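Local coordinates for putative periplasmic or exported protein (PDB 4GQZ), which probably binds copper in the bacterial periplasm and contributes to copper resistance, and forms a V-shaped dimer, at residues B[3-8]-B[54-59]; B[96-101]-B[131-136]. All blocks are in the same frame, centred on the assembly; numbering follows the deposited sequence.

Contact 1. Residues B[3-8]-B[54-59]; sequences ASSESA and QIYTLP
Glu6 lies against one face of the Tyr56 ring, and this is the tight part of the contact. Its CA stands 3.8 Å from the ring centroid and 16° off the ring normal, a CH-pi contact shifted toward the rim, while Glu6 CB comes within 3.5 Å of Tyr56 CD1. With CG anti to the backbone N (chi1 176°), the Glu6 side chain runs on past Tyr56 CB, then bends at chi2; OE2 ends 3.4 Å from Leu58 CD2, a carboxylate oxygen against a methyl. The other oxygen, OE1, accepts from Thr57 N of the second subunit.

The arrangement is the first turn of helix 5-12 laid on strand 55-59, the strand that ends its antiparallel sheet within the subunit. Ser4 is the N-cap: its OG accepts from Ser7 N at 3.0 Å, and it also bonds to Ile55 O of the second subunit, so the helix start belongs to the dimer interface as well.

The looser side is at Gln54, partly exposed, whose OE1 comes no nearer than 3.9 Å to Ser5 CB. Ser5 itself is exposed, though its CB still sits 3.3 Å from Tyr56 OH.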
ATOM      1  N   ALA B   3      14.674   7.362 -16.172  1.00 23.38           N
ATOM      2  CA  ALA B   3      13.570   7.738 -15.263  1.00 25.00           C
ATOM      3  C   ALA B   3      12.349   8.236 -16.018  1.00 22.71           C
ATOM      4  O   ALA B   3      12.457   9.118 -16.869  1.00 23.77           O
ATOM      5  CB  ALA B   3      14.021   8.803 -14.259  1.00 24.12           C
ATOM      6  N   SER B   4      11.186   7.677 -15.701  1.00 22.75           N
ATOM      7  CA  SER B   4       9.932   8.129 -16.301  1.00 22.56           C
ATOM      8  C   SER B   4       9.524   9.523 -15.818  1.00 21.19           C
ATOM      9  O   SER B   4      10.025  10.013 -14.799  1.00 20.72           O
ATOM     10  CB  SER B   4       8.818   7.146 -15.977  1.00 19.57           C
ATOM     11  OG  SER B   4       8.625   7.045 -14.574  1.00 19.99           O
ATOM     12  N   SER B   5       8.609  10.164 -16.549  1.00 19.26           N
ATOM     13  CA  SER B   5       8.010  11.413 -16.093  1.00 20.48           C
ATOM     14  C   SER B   5       7.329  11.207 -14.750  1.00 19.70           C
ATOM     15  O   SER B   5       7.346  12.092 -13.887  1.00 21.05           O
ATOM     16  CB  SER B   5       6.988  11.932 -17.115  1.00 22.27           C
ATOM     17  OG  SER B   5       7.619  12.316 -18.319  1.00 23.57           O
ATOM     18  N   GLU B   6       6.724  10.033 -14.584  1.00 19.73           N
ATOM     19  CA  GLU B   6       6.049   9.677 -13.343  1.00 19.06           C
ATOM     20  C   GLU B   6       7.029   9.658 -12.190  1.00 20.10           C
ATOM     21  O   GLU B   6       6.776  10.251 -11.129  1.00 19.95           O
ATOM     22  CB  GLU B   6       5.341   8.315 -13.481  1.00 18.37           C
ATOM     23  CG  GLU B   6       4.686   7.804 -12.181  1.00 20.28           C
ATOM     24  CD  GLU B   6       5.579   6.834 -11.411  1.00 20.48           C
ATOM     25  OE1 GLU B   6       6.397   6.143 -12.056  1.00 18.84           O
ATOM     26  OE2 GLU B   6       5.454   6.754 -10.160  1.00 20.79           O
ATOM     27  N   SER B   7       8.155   8.983 -12.388  1.00 18.72           N
ATOM     28  CA  SER B   7       9.172   8.926 -11.333  1.00 21.11           C
ATOM     29  C   SER B   7       9.704  10.315 -11.015  1.00 21.76           C
ATOM     30  O   SER B   7       9.888  10.673  -9.853  1.00 24.76           O
ATOM     31  CB  SER B   7      10.321   8.011 -11.744  1.00 19.94           C
ATOM     32  OG  SER B   7       9.892   6.665 -11.752  1.00 21.94           O
ATOM     33  N   ALA B   8       9.926  11.110 -12.052  1.00 21.55           N
ATOM     34  CA  ALA B   8      10.420  12.466 -11.840  1.00 23.27           C
ATOM     35  C   ALA B   8       9.398  13.350 -11.105  1.00 25.69           C
ATOM     36  O   ALA B   8       9.783  14.166 -10.264  1.00 26.95           O
ATOM     37  CB  ALA B   8      10.856  13.098 -13.156  1.00 23.40           C
ATOM     38  N   GLN B  54      -1.265  15.313 -18.403  1.00 35.81           N
ATOM     39  CA  GLN B  54      -0.765  13.946 -18.227  1.00 33.51           C
ATOM     40  C   GLN B  54      -0.989  13.386 -16.818  1.00 29.70           C
ATOM     41  O   GLN B  54      -0.698  14.054 -15.829  1.00 27.19           O
ATOM     42  CB  GLN B  54       0.727  13.936 -18.551  1.00 32.33           C
ATOM     43  CG  GLN B  54       1.356  12.576 -18.594  1.00 32.16           C
ATOM     44  CD  GLN B  54       2.558  12.527 -19.519  1.00 34.66           C
ATOM     45  OE1 GLN B  54       3.696  12.765 -19.097  1.00 36.89           O
ATOM     46  NE2 GLN B  54       2.314  12.214 -20.790  1.00 34.85           N
ATOM     47  N   ILE B  55      -1.466  12.148 -16.739  1.00 29.29           N
ATOM     48  CA  ILE B  55      -1.898  11.572 -15.473  1.00 26.49           C
ATOM     49  C   ILE B  55      -1.089  10.353 -15.075  1.00 23.73           C
ATOM     50  O   ILE B  55      -0.872   9.451 -15.885  1.00 26.41           O
ATOM     51  CB  ILE B  55      -3.379  11.154 -15.552  1.00 30.08           C
ATOM     52  CG1 ILE B  55      -4.215  12.311 -16.099  1.00 32.72           C
ATOM     53  CG2 ILE B  55      -3.889  10.700 -14.185  1.00 26.54           C
ATOM     54  CD1 ILE B  55      -5.273  11.879 -17.118  1.00 35.00           C
ATOM     55  N   TYR B  56      -0.665  10.315 -13.815  1.00 22.87           N
ATOM     56  CA  TYR B  56       0.082   9.182 -13.288  1.00 21.40           C
ATOM     57  C   TYR B  56      -0.819   8.477 -12.310  1.00 21.58           C
ATOM     58  O   TYR B  56      -1.618   9.134 -11.641  1.00 20.71           O
ATOM     59  CB  TYR B  56       1.347   9.662 -12.577  1.00 20.48           C
ATOM     60  CG  TYR B  56       2.158  10.636 -13.416  1.00 20.80           C
ATOM     61  CD1 TYR B  56       2.664  10.259 -14.648  1.00 20.82           C
ATOM     62  CD2 TYR B  56       2.406  11.932 -12.967  1.00 20.96           C
ATOM     63  CE1 TYR B  56       3.401  11.159 -15.435  1.00 21.59           C
ATOM     64  CE2 TYR B  56       3.138  12.834 -13.734  1.00 23.38           C
ATOM     65  CZ  TYR B  56       3.629  12.434 -14.966  1.00 23.74           C
ATOM     66  OH  TYR B  56       4.343  13.333 -15.716  1.00 25.84           O
ATOM     67  N   THR B  57      -0.712   7.151 -12.233  1.00 20.24           N
ATOM     68  CA  THR B  57      -1.544   6.369 -11.315  1.00 20.90           C
ATOM     69  C   THR B  57      -0.724   5.475 -10.402  1.00 22.99           C
ATOM     70  O   THR B  57       0.044   4.625 -10.868  1.00 22.63           O
ATOM     71  CB  THR B  57      -2.567   5.485 -12.056  1.00 24.08           C
ATOM     72  OG1 THR B  57      -1.883   4.619 -12.971  1.00 28.51           O
ATOM     73  CG2 THR B  57      -3.568   6.343 -12.819  1.00 25.75           C
ATOM     74  N   LEU B  58      -0.891   5.661  -9.096  1.00 19.61           N
ATOM     75  CA  LEU B  58      -0.174   4.862  -8.120  1.00 18.89           C
ATOM     76  C   LEU B  58      -1.181   3.961  -7.420  1.00 20.09           C
ATOM     77  O   LEU B  58      -2.144   4.448  -6.827  1.00 19.53           O
ATOM     78  CB  LEU B  58       0.515   5.757  -7.096  1.00 19.44           C
ATOM     79  CG  LEU B  58       1.449   6.859  -7.592  1.00 21.23           C
ATOM     80  CD1 LEU B  58       2.086   7.600  -6.416  1.00 21.91           C
ATOM     81  CD2 LEU B  58       2.514   6.315  -8.532  1.00 22.38           C
ATOM     82  N   PRO B  59      -0.977   2.644  -7.505  1.00 18.49           N
ATOM     83  CA  PRO B  59      -1.887   1.708  -6.828  1.00 19.62           C
ATOM     84  C   PRO B  59      -1.847   1.895  -5.322  1.00 18.63           C
ATOM     85  O   PRO B  59      -0.765   2.148  -4.756  1.00 18.26           O
ATOM     86  CB  PRO B  59      -1.315   0.335  -7.192  1.00 17.98           C
ATOM     87  CG  PRO B  59      -0.523   0.573  -8.467  1.00 20.41           C
ATOM     88  CD  PRO B  59       0.054   1.952  -8.301  1.00 19.18           C
TER

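Contact 2. Residues B[96-101]-B[131-136]; sequences TVKVTD and TLEVSY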
ATOM      1  N   THR B  96     -14.563  13.708  17.318  1.00 24.97           N
ATOM      2  CA  THR B  96     -14.493  12.328  17.777  1.00 27.39           C
ATOM      3  C   THR B  96     -15.007  11.420  16.659  1.00 25.63           C
ATOM      4  O   THR B  96     -16.098  11.632  16.123  1.00 24.90           O
ATOM      5  CB  THR B  96     -15.302  12.112  19.065  1.00 29.97           C
ATOM      6  OG1 THR B  96     -14.741  12.915  20.111  1.00 31.98           O
ATOM      7  CG2 THR B  96     -15.237  10.660  19.491  1.00 31.17           C
ATOM      8  N   VAL B  97     -14.214  10.416  16.297  1.00 23.01           N
ATOM      9  CA  VAL B  97     -14.504   9.606  15.118  1.00 22.15           C
ATOM     10  C   VAL B  97     -14.639   8.136  15.505  1.00 23.12           C
ATOM     11  O   VAL B  97     -13.743   7.578  16.147  1.00 24.07           O
ATOM     12  CB  VAL B  97     -13.377   9.760  14.068  1.00 22.44           C
ATOM     13  CG1 VAL B  97     -13.616   8.841  12.856  1.00 21.42           C
ATOM     14  CG2 VAL B  97     -13.242  11.236  13.625  1.00 24.02           C
ATOM     15  N   LYS B  98     -15.755   7.513  15.132  1.00 20.25           N
ATOM     16  CA  LYS B  98     -15.925   6.084  15.384  1.00 21.46           C
ATOM     17  C   LYS B  98     -16.341   5.344  14.130  1.00 21.11           C
ATOM     18  O   LYS B  98     -17.309   5.724  13.475  1.00 20.58           O
ATOM     19  CB  LYS B  98     -16.959   5.819  16.485  1.00 23.16           C
ATOM     20  CG  LYS B  98     -17.083   4.331  16.821  1.00 22.92           C
ATOM     21  CD  LYS B  98     -17.928   4.067  18.076  1.00 27.83           C
ATOM     22  CE  LYS B  98     -19.377   4.450  17.871  1.00 27.25           C
ATOM     23  NZ  LYS B  98     -20.139   4.303  19.141  1.00 30.92           N
ATOM     24  N   VAL B  99     -15.613   4.287  13.790  1.00 18.97           N
ATOM     25  CA  VAL B  99     -16.025   3.437  12.686  1.00 19.94           C
ATOM     26  C   VAL B  99     -16.266   2.031  13.202  1.00 20.73           C
ATOM     27  O   VAL B  99     -15.392   1.448  13.852  1.00 20.03           O
ATOM     28  CB  VAL B  99     -14.978   3.393  11.573  1.00 20.81           C
ATOM     29  CG1 VAL B  99     -15.349   2.319  10.542  1.00 20.60           C
ATOM     30  CG2 VAL B  99     -14.870   4.750  10.911  1.00 18.92           C
ATOM     31  N   THR B 100     -17.453   1.500  12.919  1.00 20.54           N
ATOM     32  CA  THR B 100     -17.847   0.180  13.391  1.00 21.68           C
ATOM     33  C   THR B 100     -18.285  -0.671  12.203  1.00 23.72           C
ATOM     34  O   THR B 100     -18.986  -0.181  11.326  1.00 23.69           O
ATOM     35  CB  THR B 100     -19.007   0.278  14.434  1.00 23.32           C
ATOM     36  OG1 THR B 100     -20.133   0.953  13.856  1.00 27.62           O
ATOM     37  CG2 THR B 100     -18.569   1.059  15.649  1.00 22.16           C
ATOM     38  N   ASP B 101     -17.887  -1.941  12.161  1.00 23.44           N
ATOM     39  CA  ASP B 101     -18.258  -2.777  11.010  1.00 23.28           C
ATOM     40  C   ASP B 101     -19.625  -3.454  11.186  1.00 25.64           C
ATOM     41  O   ASP B 101     -20.276  -3.278  12.218  1.00 25.81           O
ATOM     42  CB  ASP B 101     -17.146  -3.771  10.629  1.00 25.05           C
ATOM     43  CG  ASP B 101     -16.943  -4.901  11.650  1.00 28.89           C
ATOM     44  OD1 ASP B 101     -17.806  -5.127  12.524  1.00 27.53           O
ATOM     45  OD2 ASP B 101     -15.894  -5.587  11.555  1.00 29.86           O
ATOM     46  N   THR B 131     -20.564   1.622   9.673  1.00 20.60           N
ATOM     47  CA  THR B 131     -21.093   2.944   9.980  1.00 20.64           C
ATOM     48  C   THR B 131     -19.967   3.821  10.469  1.00 21.17           C
ATOM     49  O   THR B 131     -19.124   3.380  11.251  1.00 19.29           O
ATOM     50  CB  THR B 131     -22.189   2.883  11.068  1.00 22.20           C
ATOM     51  OG1 THR B 131     -23.261   2.046  10.621  1.00 25.97           O
ATOM     52  CG2 THR B 131     -22.753   4.284  11.374  1.00 21.82           C
ATOM     53  N   LEU B 132     -19.947   5.062   9.999  1.00 18.51           N
ATOM     54  CA  LEU B 132     -19.043   6.071  10.537  1.00 19.67           C
ATOM     55  C   LEU B 132     -19.881   7.042  11.364  1.00 20.56           C
ATOM     56  O   LEU B 132     -20.930   7.501  10.904  1.00 21.76           O
ATOM     57  CB  LEU B 132     -18.359   6.841   9.404  1.00 18.10           C
ATOM     58  CG  LEU B 132     -17.741   8.181   9.831  1.00 22.37           C
ATOM     59  CD1 LEU B 132     -16.545   7.958  10.727  1.00 23.04           C
ATOM     60  CD2 LEU B 132     -17.362   9.056   8.646  1.00 23.44           C
ATOM     61  N   GLU B 133     -19.443   7.335  12.586  1.00 20.10           N
ATOM     62  CA  GLU B 133     -20.096   8.376  13.377  1.00 21.97           C
ATOM     63  C   GLU B 133     -19.069   9.420  13.719  1.00 22.02           C
ATOM     64  O   GLU B 133     -17.920   9.095  14.031  1.00 21.81           O
ATOM     65  CB  GLU B 133     -20.726   7.829  14.661  1.00 24.66           C
ATOM     66  CG  GLU B 133     -21.443   8.924  15.470  1.00 25.69           C
ATOM     67  CD  GLU B 133     -21.989   8.435  16.804  1.00 31.41           C
ATOM     68  OE1 GLU B 133     -21.772   7.253  17.139  1.00 32.52           O
ATOM     69  OE2 GLU B 133     -22.633   9.243  17.515  1.00 34.85           O
ATOM     70  N   VAL B 134     -19.471  10.682  13.625  1.00 22.36           N
ATOM     71  CA  VAL B 134     -18.590  11.790  13.938  1.00 21.30           C
ATOM     72  C   VAL B 134     -19.304  12.656  14.965  1.00 22.92           C
ATOM     73  O   VAL B 134     -20.535  12.772  14.944  1.00 22.96           O
ATOM     74  CB  VAL B 134     -18.257  12.608  12.664  1.00 21.83           C
ATOM     75  CG1 VAL B 134     -17.387  13.808  13.004  1.00 25.26           C
ATOM     76  CG2 VAL B 134     -17.556  11.728  11.658  1.00 22.98           C
ATOM     77  N   SER B 135     -18.555  13.222  15.904  1.00 23.12           N
ATOM     78  CA  SER B 135     -19.191  14.093  16.881  1.00 23.31           C
ATOM     79  C   SER B 135     -18.326  15.315  17.166  1.00 25.51           C
ATOM     80  O   SER B 135     -17.095  15.230  17.166  1.00 25.65           O
ATOM     81  CB  SER B 135     -19.553  13.326  18.159  1.00 27.52           C
ATOM     82  OG  SER B 135     -18.459  13.261  19.047  1.00 32.75           O
ATOM     83  N   TYR B 136     -18.981  16.453  17.377  1.00 26.68           N
ATOM     84  CA  TYR B 136     -18.303  17.732  17.593  1.00 27.87           C
ATOM     85  C   TYR B 136     -19.167  18.606  18.488  1.00 26.86           C
ATOM     86  O   TYR B 136     -20.321  18.848  18.160  1.00 25.95           O
ATOM     87  CB  TYR B 136     -18.093  18.434  16.251  1.00 28.05           C
ATOM     88  CG  TYR B 136     -17.621  19.868  16.359  1.00 29.10           C
ATOM     89  CD1 TYR B 136     -16.311  20.160  16.722  1.00 29.79           C
ATOM     90  CD2 TYR B 136     -18.484  20.929  16.094  1.00 30.12           C
ATOM     91  CE1 TYR B 136     -15.868  21.468  16.818  1.00 31.51           C
ATOM     92  CE2 TYR B 136     -18.052  22.242  16.182  1.00 30.72           C
ATOM     93  CZ  TYR B 136     -16.744  22.504  16.544  1.00 33.21           C
ATOM     94  OH  TYR B 136     -16.306  23.806  16.637  1.00 35.96           O
TER
HETATM   95  O   HOH W   1     -19.827   3.902  14.210  1.00 23.11           O
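Thr96 to Thr100 pair with Ser135 to Thr131 in a regular antiparallel ladder, the short strand axes 4.8 Å apart with their directions at 166°, and six backbone hydrogen bonds join the hydrogen-bonded pairs Thr96-Ser135, Lys98-Glu133 and Thr100-Thr131. The bond from Glu133 N to Lys98 O is the shortest at 2.8 Å and nearly straight; that from Ser135 N to Thr96 O is more bent, at 146°. The same two carbonyl oxygens also take CA-H...O contacts, Thr96 O from Val134 CA and Lys98 O from Leu132 CA.

The non-hydrogen-bonded pairs Val97-Val134 and Val99-Leu132 place their side chains on the buried face. There one methyl, Leu132 CD1, meets both valines of the neighbouring strand, 3.7 Å from Val97 CG1 and 3.6 Å from Val99 CG2; chi1 (162°) sets Leu132 CG anti to the backbone N, and chi2 then turns CD1 toward them. On the partly exposed face, Lys98 and Glu133 reach across the ladder in a long salt bridge, NZ to OE1 3.9 Å, consistent with a weak attraction. Thr100 and Thr131 lie side by side; a water bonds to Thr100 OG1 at 3.0 Å and donates to Thr131 O. At the far end Ser135 OG approaches Thr96 CB to 3.4 Å, while Thr96 OG1 is hydrogen-bonded to Glu111.

Both strands are interior to their sheet: strand 139-146 continues it beyond 129-136, strands 106-109 and 111-113 pair with 94-101, and Phe68 of strand 63-68 packs on Val97, Leu132 and Val134.

In the fold
Contacts 1 and 2 lie on opposite sides of the chain's centre, their centres 35 Å apart and their nearest atoms about 21 Å apart, so they do not touch. They follow one another in sequence, contact 1 closing before contact 2 opens, and they involve different sheets: a helix against the four-stranded sheet in contact 1, two neighbouring strands of the five-stranded sheet in contact 2. Their relation to the dimer also differs. Residues of 3-8 and 54-59 bond to the second subunit, whereas 96-101 and 131-136 are touched by no other chain of the assembly. Neither contact contains Cys78 or Cys154, which form the disulfide, or the oxidised Cys86.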